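Local coordinates for protein ornithine cyclodeaminase (PDB 3C2Q) that converts ornithine to proline with release of ammonia, using NAD(+) as cofactor, at residues I115-R127 with F330-E342. Sequence-based numbering, arbitrary orientation.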
loop_
_atom_site.group_PDB
_atom_site.type_symbol
_atom_site.label_atom_id
_atom_site.label_comp_id
_atom_site.label_asym_id
_atom_site.label_seq_id
_atom_site.Cartn_x
_atom_site.Cartn_y
_atom_site.Cartn_z
ATOM N N ILE B 115 7.279 2.450 20.341
ATOM C CA ILE B 115 7.241 0.999 20.138
ATOM C C ILE B 115 8.643 0.389 20.018
ATOM O O ILE B 115 8.908 -0.748 20.498
ATOM C CB ILE B 115 6.271 0.580 19.003
ATOM C CG1 ILE B 115 5.766 -0.859 19.257
ATOM C CG2 ILE B 115 6.953 0.598 17.653
ATOM C CD1 ILE B 115 4.920 -1.047 20.532
ATOM N N ILE B 116 9.565 1.149 19.440
ATOM C CA ILE B 116 10.971 0.695 19.389
ATOM C C ILE B 116 11.542 0.544 20.814
ATOM O O ILE B 116 12.214 -0.438 21.129
ATOM C CB ILE B 116 11.845 1.646 18.546
ATOM C CG1 ILE B 116 11.463 1.505 17.047
ATOM C CG2 ILE B 116 13.339 1.331 18.700
ATOM C CD1 ILE B 116 12.002 2.622 16.189
ATOM N N LYS B 117 11.273 1.531 21.659
ATOM C CA LYS B 117 11.705 1.472 23.075
ATOM C C LYS B 117 11.148 0.235 23.783
ATOM O O LYS B 117 11.902 -0.528 24.420
ATOM C CB LYS B 117 11.279 2.770 23.780
ATOM C CG LYS B 117 11.604 2.826 25.274
ATOM C CD LYS B 117 11.387 4.219 25.844
ATOM C CE LYS B 117 11.477 4.125 27.395
ATOM N NZ LYS B 117 12.059 5.358 27.975
ATOM N N ARG B 118 9.838 0.022 23.641
ATOM C CA ARG B 118 9.152 -1.144 24.215
ATOM C C ARG B 118 9.677 -2.494 23.730
ATOM O O ARG B 118 9.843 -3.429 24.542
ATOM C CB ARG B 118 7.669 -1.083 23.923
ATOM C CG ARG B 118 6.830 -0.644 25.084
ATOM C CD ARG B 118 6.231 0.733 24.935
ATOM N NE ARG B 118 4.898 0.785 24.322
ATOM C CZ ARG B 118 4.032 -0.225 24.170
ATOM N NH1 ARG B 118 4.319 -1.441 24.588
ATOM N NH2 ARG B 118 2.853 -0.003 23.578
ATOM N N ILE B 119 9.881 -2.627 22.415
ATOM C CA ILE B 119 10.468 -3.859 21.834
ATOM C C ILE B 119 11.878 -4.096 22.359
ATOM O O ILE B 119 12.238 -5.244 22.697
ATOM C CB ILE B 119 10.476 -3.840 20.259
ATOM C CG1 ILE B 119 9.036 -3.925 19.713
ATOM C CG2 ILE B 119 11.374 -4.934 19.686
ATOM C CD1 ILE B 119 8.917 -3.388 18.278
ATOM N N ALA B 120 12.673 -3.033 22.426
ATOM C CA ALA B 120 14.056 -3.170 22.910
ATOM C C ALA B 120 14.095 -3.614 24.405
ATOM O O ALA B 120 14.897 -4.466 24.776
ATOM C CB ALA B 120 14.817 -1.865 22.725
ATOM N N LYS B 121 13.209 -3.055 25.227
ATOM C CA LYS B 121 13.129 -3.455 26.642
ATOM C C LYS B 121 12.776 -4.948 26.763
ATOM O O LYS B 121 13.397 -5.690 27.553
ATOM C CB LYS B 121 12.096 -2.636 27.399
ATOM C CG LYS B 121 12.006 -3.020 28.907
ATOM C CD LYS B 121 13.153 -2.365 29.696
ATOM C CE LYS B 121 13.748 -3.293 30.779
ATOM N NZ LYS B 121 15.173 -2.889 31.095
ATOM N N GLU B 122 11.772 -5.384 25.999
ATOM C CA GLU B 122 11.415 -6.787 25.998
ATOM C C GLU B 122 12.535 -7.711 25.496
ATOM O O GLU B 122 12.781 -8.768 26.101
ATOM C CB GLU B 122 10.105 -7.025 25.249
ATOM C CG GLU B 122 9.347 -8.200 25.825
ATOM C CD GLU B 122 7.961 -8.388 25.227
ATOM O OE1 GLU B 122 7.439 -7.435 24.570
ATOM O OE2 GLU B 122 7.398 -9.503 25.428
HETATM N N MSE B 123 13.228 -7.334 24.420
HETATM C CA MSE B 123 14.338 -8.144 23.924
HETATM C C MSE B 123 15.465 -8.245 24.988
HETATM O O MSE B 123 16.098 -9.283 25.150
HETATM C CB MSE B 123 14.925 -7.547 22.646
HETATM C CG MSE B 123 13.975 -7.600 21.434
HETATM SE SE MSE B 123 14.838 -6.686 19.938
HETATM C CE MSE B 123 16.377 -7.823 19.582
ATOM N N HIS B 124 15.708 -7.146 25.687
ATOM C CA HIS B 124 16.735 -7.121 26.732
ATOM C C HIS B 124 16.354 -8.071 27.874
ATOM O O HIS B 124 17.162 -8.884 28.304
ATOM C CB HIS B 124 16.949 -5.699 27.234
ATOM C CG HIS B 124 18.076 -5.576 28.211
ATOM N ND1 HIS B 124 19.375 -5.330 27.821
ATOM C CD2 HIS B 124 18.097 -5.678 29.560
ATOM C CE1 HIS B 124 20.146 -5.272 28.889
ATOM N NE2 HIS B 124 19.395 -5.477 29.958
ATOM N N GLU B 125 15.107 -7.990 28.322
ATOM C CA GLU B 125 14.594 -8.884 29.353
ATOM C C GLU B 125 14.676 -10.343 28.919
ATOM O O GLU B 125 15.107 -11.212 29.693
ATOM C CB GLU B 125 13.138 -8.542 29.665
ATOM C CG GLU B 125 12.952 -7.225 30.369
ATOM C CD GLU B 125 11.473 -6.838 30.499
ATOM O OE1 GLU B 125 10.617 -7.350 29.726
ATOM O OE2 GLU B 125 11.160 -5.995 31.367
ATOM N N ILE B 126 14.255 -10.623 27.684
ATOM C CA ILE B 126 14.285 -11.978 27.158
ATOM C C ILE B 126 15.720 -12.523 27.026
ATOM O O ILE B 126 15.974 -13.692 27.365
ATOM C CB ILE B 126 13.458 -12.100 25.818
ATOM C CG1 ILE B 126 11.953 -12.024 26.112
ATOM C CG2 ILE B 126 13.831 -13.373 25.048
ATOM C CD1 ILE B 126 11.061 -11.661 24.887
ATOM N N ARG B 127 16.655 -11.703 26.565
ATOM C CA ARG B 127 18.046 -12.149 26.469
ATOM C C ARG B 127 18.619 -12.500 27.855
ATOM O O ARG B 127 19.331 -13.494 27.973
ATOM C CB ARG B 127 18.956 -11.123 25.819
ATOM C CG ARG B 127 20.317 -11.723 25.495
ATOM C CD ARG B 127 21.376 -10.710 25.146
ATOM N NE ARG B 127 21.387 -9.561 26.053
ATOM C CZ ARG B 127 22.289 -8.582 26.006
ATOM N NH1 ARG B 127 23.266 -8.635 25.125
ATOM N NH2 ARG B 127 22.231 -7.551 26.854
ATOM N N PHE B 330 14.216 1.199 11.117
ATOM C CA PHE B 330 13.821 0.508 12.322
ATOM C C PHE B 330 14.969 -0.287 12.971
ATOM O O PHE B 330 15.201 -0.146 14.176
ATOM C CB PHE B 330 12.618 -0.421 12.006
ATOM C CG PHE B 330 12.236 -1.329 13.152
ATOM C CD1 PHE B 330 11.355 -0.898 14.148
ATOM C CD2 PHE B 330 12.747 -2.610 13.233
ATOM C CE1 PHE B 330 11.000 -1.755 15.219
ATOM C CE2 PHE B 330 12.408 -3.470 14.315
ATOM C CZ PHE B 330 11.540 -3.033 15.290
ATOM N N LEU B 331 15.668 -1.126 12.192
ATOM C CA LEU B 331 16.779 -1.930 12.742
ATOM C C LEU B 331 17.912 -1.065 13.275
ATOM O O LEU B 331 18.496 -1.391 14.310
ATOM C CB LEU B 331 17.312 -2.976 11.734
ATOM C CG LEU B 331 16.339 -4.149 11.467
ATOM C CD1 LEU B 331 16.797 -4.959 10.259
ATOM C CD2 LEU B 331 16.172 -5.050 12.696
ATOM N N VAL B 332 18.203 0.031 12.595
ATOM C CA VAL B 332 19.304 0.959 13.029
ATOM C C VAL B 332 18.949 1.606 14.364
ATOM O O VAL B 332 19.760 1.614 15.326
ATOM C CB VAL B 332 19.634 2.001 11.910
ATOM C CG1 VAL B 332 20.629 3.066 12.421
ATOM C CG2 VAL B 332 20.249 1.266 10.675
ATOM N N LEU B 333 17.714 2.096 14.457
ATOM C CA LEU B 333 17.221 2.680 15.705
ATOM C C LEU B 333 17.075 1.667 16.846
ATOM O O LEU B 333 17.395 1.983 18.014
ATOM C CB LEU B 333 15.881 3.396 15.456
ATOM C CG LEU B 333 15.949 4.647 14.583
ATOM C CD1 LEU B 333 14.526 5.204 14.310
ATOM C CD2 LEU B 333 16.882 5.725 15.230
ATOM N N LEU B 334 16.562 0.473 16.529
ATOM C CA LEU B 334 16.440 -0.584 17.522
ATOM C C LEU B 334 17.807 -0.925 18.153
ATOM O O LEU B 334 17.921 -1.008 19.371
ATOM C CB LEU B 334 15.822 -1.838 16.911
ATOM C CG LEU B 334 15.490 -3.018 17.836
ATOM C CD1 LEU B 334 14.693 -2.574 19.067
ATOM C CD2 LEU B 334 14.779 -4.130 16.999
ATOM N N LEU B 335 18.814 -1.137 17.317
ATOM C CA LEU B 335 20.163 -1.407 17.817
ATOM C C LEU B 335 20.652 -0.289 18.781
ATOM O O LEU B 335 21.187 -0.579 19.866
ATOM C CB LEU B 335 21.136 -1.588 16.656
ATOM C CG LEU B 335 22.604 -1.851 17.085
ATOM C CD1 LEU B 335 22.711 -3.137 17.906
ATOM C CD2 LEU B 335 23.535 -1.858 15.889
ATOM N N LYS B 336 20.476 0.972 18.390
ATOM C CA LYS B 336 20.893 2.076 19.271
ATOM C C LYS B 336 20.212 1.975 20.632
ATOM O O LYS B 336 20.843 2.215 21.657
ATOM C CB LYS B 336 20.621 3.432 18.635
ATOM C CG LYS B 336 21.453 3.721 17.420
ATOM C CD LYS B 336 21.161 5.143 16.906
ATOM C CE LYS B 336 21.465 5.302 15.424
ATOM N NZ LYS B 336 22.917 5.150 15.119
ATOM N N GLU B 337 18.929 1.596 20.651
ATOM C CA GLU B 337 18.185 1.500 21.895
ATOM C C GLU B 337 18.684 0.317 22.762
ATOM O O GLU B 337 18.803 0.448 23.994
ATOM C CB GLU B 337 16.680 1.428 21.614
ATOM C CG GLU B 337 15.773 1.410 22.853
ATOM C CD GLU B 337 15.897 2.641 23.775
ATOM O OE1 GLU B 337 16.519 3.653 23.397
ATOM O OE2 GLU B 337 15.372 2.556 24.908
ATOM N N LEU B 338 18.975 -0.821 22.121
ATOM C CA LEU B 338 19.581 -1.982 22.789
ATOM C C LEU B 338 20.961 -1.598 23.391
ATOM O O LEU B 338 21.251 -1.934 24.536
ATOM C CB LEU B 338 19.723 -3.160 21.808
ATOM C CG LEU B 338 18.442 -3.809 21.246
ATOM C CD1 LEU B 338 18.759 -4.787 20.087
ATOM C CD2 LEU B 338 17.672 -4.483 22.362
ATOM N N GLU B 339 21.783 -0.878 22.627
ATOM C CA GLU B 339 23.077 -0.384 23.133
ATOM C C GLU B 339 22.916 0.575 24.324
ATOM O O GLU B 339 23.683 0.489 25.296
ATOM C CB GLU B 339 23.909 0.220 22.002
ATOM C CG GLU B 339 24.302 -0.830 20.960
ATOM C CD GLU B 339 24.936 -0.237 19.715
ATOM O OE1 GLU B 339 24.521 0.867 19.297
ATOM O OE2 GLU B 339 25.815 -0.887 19.122
ATOM N N ARG B 340 21.900 1.436 24.277
ATOM C CA ARG B 340 21.549 2.319 25.412
ATOM C C ARG B 340 21.226 1.528 26.687
ATOM O O ARG B 340 21.753 1.844 27.769
ATOM C CB ARG B 340 20.373 3.244 25.053
ATOM C CG ARG B 340 20.154 4.424 26.019
ATOM C CD ARG B 340 18.827 5.183 25.760
ATOM N NE ARG B 340 17.651 4.354 26.049
ATOM C CZ ARG B 340 17.158 4.118 27.267
ATOM N NH1 ARG B 340 17.717 4.659 28.344
ATOM N NH2 ARG B 340 16.101 3.340 27.416
ATOM N N LEU B 341 20.355 0.518 26.563
ATOM C CA LEU B 341 20.006 -0.371 27.676
ATOM C C LEU B 341 21.196 -1.151 28.246
ATOM O O LEU B 341 21.283 -1.329 29.460
ATOM C CB LEU B 341 18.905 -1.365 27.286
ATOM C CG LEU B 341 17.533 -0.821 26.930
ATOM C CD1 LEU B 341 16.606 -1.957 26.435
ATOM C CD2 LEU B 341 16.922 -0.067 28.105
ATOM N N GLU B 342 22.091 -1.613 27.381
ATOM C CA GLU B 342 23.270 -2.362 27.815
ATOM C C GLU B 342 24.221 -1.479 28.639
ATOM O O GLU B 342 24.887 -1.962 29.559
ATOM C CB GLU B 342 23.996 -2.976 26.615
ATOM C CG GLU B 342 24.472 -4.419 26.843
ATOM C CD GLU B 342 24.493 -5.273 25.549
ATOM O OE1 GLU B 342 25.339 -6.200 25.458
ATOM O OE2 GLU B 342 23.667 -5.028 24.629
HETATM O O HOH W 1 13.965 0.464 25.987
#
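Glu337 OE2 is gripped by Arg340 NH2 at 2.7 Å and by a water that also donates to Lys117 O of the other helix. This water, 2.8 Å from Lys117 O, bridges the two helices. Arg340 holds the carboxylate side-on, its NE bonding to OE1, which restrains the group's rotation. With CG anti to the backbone N (chi1 -176°), Glu337 lays that carbon against Ala120 CB at 3.4 Å. Ala120 is a knob set among Leu334, Glu337, Leu338 and Leu341. Leu334 returns the fit, knobs-into-holes, among Ile116, Ile119, Ala120 and Met123. The helices cross at -53° on one side of the parallel sheet of the Rossmann fold, where Met123 touches strand 276-280. Toward the start of both segments, Ile119 CD1 meets the edge of the Phe330 ring, while Ile116 CG1 lies 3.8 Å from its CE1. At the other end Arg127 NH1 gives Glu342 OE1 a nearly straight hydrogen bond (3.2 Å), part of a salt bridge. OE1 lies in the guanidinium plane, but NH1 comes to it from above the carboxylate plane. NH1 also bonds to Leu161 O, and Tyr163 takes a cation-pi contact from Arg127 and a hydrogen bond with Glu342. A leucine in place of Arg127 would probably leave Glu342 without its cationic mate and Leu161 O without this donor.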